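Local structure of adenylate kinase (Thermus thermophilus, 3CM0) at residues Thr19-Leu24 with Ile81-Pro86; Pro13-Gly18 with Val110-Pro115. The protein probably catalyses the reversible transfer of the terminal phosphate between ATP and AMP, giving two ADP and helping to balance cellular adenine nucleotides. All coordinates share one frame; numbering follows the deposited sequence.

Interaction 1. Residues Thr19-Leu24 with Ile81-Pro86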
# COMPACT_ATOMS: atom_id res chain seq x y z
N THR A 19 -4.19 -8.61 -0.57
CA THR A 19 -4.04 -10.04 -0.60
C THR A 19 -2.97 -10.43 -1.60
O THR A 19 -2.22 -11.37 -1.34
CB THR A 19 -5.36 -10.74 -0.97
OG1 THR A 19 -6.36 -10.41 -0.00
CG2 THR A 19 -5.17 -12.25 -1.01
N GLN A 20 -2.89 -9.72 -2.73
CA GLN A 20 -1.88 -10.05 -3.75
C GLN A 20 -0.48 -9.65 -3.20
O GLN A 20 0.51 -10.33 -3.45
CB GLN A 20 -2.11 -9.29 -5.07
CG GLN A 20 -3.39 -9.69 -5.83
CD GLN A 20 -3.30 -11.13 -6.33
OE1 GLN A 20 -2.23 -11.72 -6.33
NE2 GLN A 20 -4.43 -11.69 -6.75
N ALA A 21 -0.40 -8.52 -2.52
CA ALA A 21 0.88 -8.09 -1.93
C ALA A 21 1.33 -9.17 -0.93
O ALA A 21 2.49 -9.52 -0.86
CB ALA A 21 0.69 -6.77 -1.20
N SER A 22 0.38 -9.66 -0.14
CA SER A 22 0.71 -10.68 0.86
C SER A 22 1.17 -11.98 0.22
O SER A 22 2.06 -12.67 0.74
CB SER A 22 -0.49 -10.93 1.76
OG SER A 22 -0.68 -9.83 2.63
N ARG A 23 0.58 -12.32 -0.91
CA ARG A 23 0.99 -13.54 -1.58
C ARG A 23 2.35 -13.41 -2.25
O ARG A 23 3.16 -14.34 -2.20
CB ARG A 23 -0.06 -13.98 -2.60
CG ARG A 23 0.42 -15.14 -3.48
CD ARG A 23 -0.76 -15.75 -4.18
NE ARG A 23 -0.37 -16.80 -5.11
CZ ARG A 23 -1.20 -17.33 -6.00
NH1 ARG A 23 -2.46 -16.93 -6.06
NH2 ARG A 23 -0.77 -18.25 -6.84
N LEU A 24 2.61 -12.27 -2.87
CA LEU A 24 3.91 -12.08 -3.51
C LEU A 24 4.99 -12.09 -2.41
O LEU A 24 6.11 -12.60 -2.62
CB LEU A 24 3.95 -10.72 -4.23
CG LEU A 24 5.23 -10.44 -5.02
CD1 LEU A 24 5.36 -11.42 -6.15
CD2 LEU A 24 5.20 -8.97 -5.54
N ILE A 81 8.10 -4.92 0.38
CA ILE A 81 6.80 -4.59 -0.25
C ILE A 81 6.08 -3.55 0.59
O ILE A 81 6.06 -3.60 1.83
CB ILE A 81 5.92 -5.87 -0.42
CG1 ILE A 81 6.49 -6.69 -1.60
CG2 ILE A 81 4.48 -5.51 -0.63
CD1 ILE A 81 5.72 -8.02 -1.86
N PHE A 82 5.54 -2.54 -0.11
CA PHE A 82 4.78 -1.49 0.50
C PHE A 82 3.35 -1.67 0.03
O PHE A 82 3.12 -1.80 -1.16
CB PHE A 82 5.31 -0.13 0.03
CG PHE A 82 6.71 0.16 0.57
CD1 PHE A 82 6.86 0.70 1.84
CD2 PHE A 82 7.83 -0.12 -0.21
CE1 PHE A 82 8.13 0.97 2.34
CE2 PHE A 82 9.12 0.14 0.29
CZ PHE A 82 9.26 0.70 1.56
N ASP A 83 2.41 -1.65 0.96
CA ASP A 83 0.99 -1.82 0.65
C ASP A 83 0.32 -0.85 1.63
O ASP A 83 0.31 -1.08 2.83
CB ASP A 83 0.62 -3.29 0.93
CG ASP A 83 -0.85 -3.55 0.85
OD1 ASP A 83 -1.53 -2.92 0.02
OD2 ASP A 83 -1.32 -4.42 1.62
N GLY A 84 -0.19 0.26 1.13
CA GLY A 84 -0.78 1.24 2.02
C GLY A 84 0.16 2.42 2.27
O GLY A 84 -0.11 3.28 3.13
N PHE A 85 1.28 2.45 1.53
CA PHE A 85 2.29 3.50 1.60
C PHE A 85 3.05 3.53 0.26
O PHE A 85 3.35 2.49 -0.31
CB PHE A 85 3.27 3.26 2.76
CG PHE A 85 4.20 4.40 3.02
CD1 PHE A 85 5.42 4.47 2.38
CD2 PHE A 85 3.84 5.42 3.90
CE1 PHE A 85 6.28 5.55 2.60
CE2 PHE A 85 4.69 6.50 4.12
CZ PHE A 85 5.91 6.56 3.47
N PRO A 86 3.38 4.74 -0.28
CA PRO A 86 3.07 6.06 0.28
C PRO A 86 1.61 6.44 0.12
O PRO A 86 0.90 5.87 -0.70
CB PRO A 86 3.99 7.01 -0.52
CG PRO A 86 4.02 6.40 -1.87
CD PRO A 86 4.13 4.85 -1.54

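Interaction 2. Residues Pro13-Gly18 with Val110-Pro115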
# COMPACT_ATOMS: atom_id res chain seq x y z
N PRO A 13 -10.29 0.04 -2.81
CA PRO A 13 -10.86 -0.95 -1.91
C PRO A 13 -11.63 -1.89 -2.84
O PRO A 13 -12.24 -1.44 -3.82
CB PRO A 13 -11.83 -0.12 -1.08
CG PRO A 13 -11.19 1.21 -1.02
CD PRO A 13 -10.64 1.41 -2.42
N GLY A 14 -11.57 -3.19 -2.55
CA GLY A 14 -12.30 -4.14 -3.36
C GLY A 14 -11.51 -4.73 -4.52
O GLY A 14 -11.99 -5.64 -5.21
N ALA A 15 -10.31 -4.23 -4.75
CA ALA A 15 -9.48 -4.76 -5.84
C ALA A 15 -8.62 -5.94 -5.35
O ALA A 15 -8.00 -6.63 -6.16
CB ALA A 15 -8.58 -3.64 -6.44
N GLY A 16 -8.60 -6.17 -4.04
CA GLY A 16 -7.81 -7.25 -3.46
C GLY A 16 -6.30 -7.09 -3.60
O GLY A 16 -5.56 -8.06 -3.63
N LYS A 17 -5.82 -5.85 -3.65
CA LYS A 17 -4.39 -5.63 -3.82
C LYS A 17 -3.59 -6.06 -2.59
O LYS A 17 -2.46 -6.49 -2.71
CB LYS A 17 -4.08 -4.16 -4.13
CG LYS A 17 -4.29 -3.23 -2.95
CD LYS A 17 -3.35 -2.04 -3.01
CE LYS A 17 -3.82 -0.91 -2.10
NZ LYS A 17 -3.95 -1.33 -0.69
N GLY A 18 -4.19 -5.95 -1.41
CA GLY A 18 -3.47 -6.35 -0.20
C GLY A 18 -3.19 -7.84 -0.16
O GLY A 18 -2.12 -8.30 0.23
N VAL A 110 2.69 -1.44 -8.66
CA VAL A 110 1.56 -2.18 -9.20
C VAL A 110 0.26 -1.42 -8.96
O VAL A 110 -0.06 -1.08 -7.83
CB VAL A 110 1.47 -3.56 -8.51
CG1 VAL A 110 0.23 -4.34 -9.00
CG2 VAL A 110 2.73 -4.32 -8.81
N LEU A 111 -0.48 -1.14 -10.04
CA LEU A 111 -1.77 -0.45 -9.90
C LEU A 111 -2.82 -1.44 -10.38
O LEU A 111 -2.92 -1.70 -11.59
CB LEU A 111 -1.83 0.82 -10.78
CG LEU A 111 -3.19 1.56 -10.70
CD1 LEU A 111 -3.39 2.18 -9.31
CD2 LEU A 111 -3.17 2.71 -11.75
N VAL A 112 -3.58 -2.00 -9.44
CA VAL A 112 -4.61 -2.97 -9.78
C VAL A 112 -5.86 -2.23 -10.22
O VAL A 112 -6.43 -1.45 -9.46
CB VAL A 112 -4.93 -3.88 -8.58
CG1 VAL A 112 -5.94 -4.98 -9.00
CG2 VAL A 112 -3.61 -4.52 -8.06
N GLU A 113 -6.30 -2.52 -11.46
CA GLU A 113 -7.44 -1.80 -12.05
C GLU A 113 -8.62 -2.73 -12.25
O GLU A 113 -8.47 -3.83 -12.78
CB GLU A 113 -7.01 -1.24 -13.41
CG GLU A 113 -5.79 -0.31 -13.32
CD GLU A 113 -5.41 0.30 -14.67
OE1 GLU A 113 -5.60 -0.38 -15.72
OE2 GLU A 113 -4.89 1.42 -14.68
N VAL A 114 -9.79 -2.25 -11.84
CA VAL A 114 -11.02 -3.06 -11.92
C VAL A 114 -12.15 -2.13 -12.31
O VAL A 114 -12.20 -1.01 -11.85
CB VAL A 114 -11.34 -3.69 -10.54
CG1 VAL A 114 -12.62 -4.53 -10.62
CG2 VAL A 114 -10.16 -4.60 -10.09
N PRO A 115 -13.07 -2.58 -13.19
CA PRO A 115 -14.19 -1.72 -13.60
C PRO A 115 -14.97 -1.33 -12.34
O PRO A 115 -15.21 -2.18 -11.48
CB PRO A 115 -15.00 -2.63 -14.52
CG PRO A 115 -14.01 -3.50 -15.11
CD PRO A 115 -13.05 -3.83 -13.95

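Interaction 1. Residues Thr19-Leu24 with Ile81-Pro86
Ile81 reaches Leu24 and Ala21 through an extended side chain: chi1 of Ile81 (-75°) sets CG1 beside the backbone N and leaves CG2 anti to it, and CD1 stretches on from CG1 toward the helix. On the helix, chi1 of Leu24 (-176°) carries CG anti to its own backbone N. The two side chains meet at a slant, and the methyl CD1 of Ile81 settles against CB, CG and CD2 of Leu24, the shortest approach being 3.8 Å from Ile81 CD1 to Leu24 CD2. The same Ile81 CD1 lies 3.7 Å from the carbonyl Ala21 O, while the other branch, Ile81 CG2, meets Ala21 CB at 4.0 Å. The setting is the P-loop core of the adenylate kinase family, where the helix that follows the phosphate-binding loop packs on a parallel sheet; the axes of helix 19-24 and strand 81-83 run nearly antiparallel (166°) at 9.1 Å. Phe9 of the neighbouring strand 4-10 touches Ala21, Leu24 and Ile81 and widens this apolar layer. At Asp83 the character changes. Asp83 CB approaches Ala21 CB at 4.1 Å, but its carboxylate looks beyond the helix for polar partners, OD2 forming a salt bridge with Lys32. Just past it, Gly84, Phe85 and Pro86, the last preceded by a cis peptide bond, belong to the predicted AMP site.

Interaction 2. Residues Pro13-Gly18 with Val110-Pro115
Lys17 sets its CB 4.0 Å from Val112 CG2, and that is where its side chain meets strand 110-113. From there CG turns into the position between the backbone N and the carbonyl carbon (chi1 71°), CD and CE continue extended, and a bend at chi4 (58°) delivers NZ to a salt bridge with Asp83 OD1. On the way the side chain also touches Phe9 of strand 4-10. The tip thus leaves the strand that its base touches. The other methyl of Val112 serves Ala15: Val112 CG1 stands 3.9 Å from Ala15 CB and equally far from the carbonyl Ala15 O. Two residues along, Val114 CG2 reaches the same Ala15 CB at 4.1 Å, which places the alanine methyl in contact with both valines. Segment 13-18 holds most of the phosphate-binding P-loop, with Gly16 as N-cap of helix 17-28; Gly14 takes a left-handed backbone conformation (phi 92°). Residues 14-18 are predicted ATP ligands. Across to 110-115 the side-chain contacts are aliphatic, so the two segments meet by van der Waals packing, while the ammonium group of Lys17 is directed to the carboxylate of Asp83.

Overall arrangement
From the N terminus, strand 4-10 leads into much of the P-loop, the first half of interaction 2, and straight on into helix 17-28, the first half of interaction 1. The chain then passes through the NMP region, residues 34-63, before strand 79-83 returns to the helix and closes interaction 1 across 56 intervening residues. Strand 104-113 closes interaction 2 later, so the smaller loop nests within the larger and the two do not cross. Strands 79-83 and 104-113 flank strand 4-10 in the parallel sheet, and the contacts tie the P-loop and its helix to both. Their centres lie 11 Å apart, and the two contacts touch through Lys17 and Asp83.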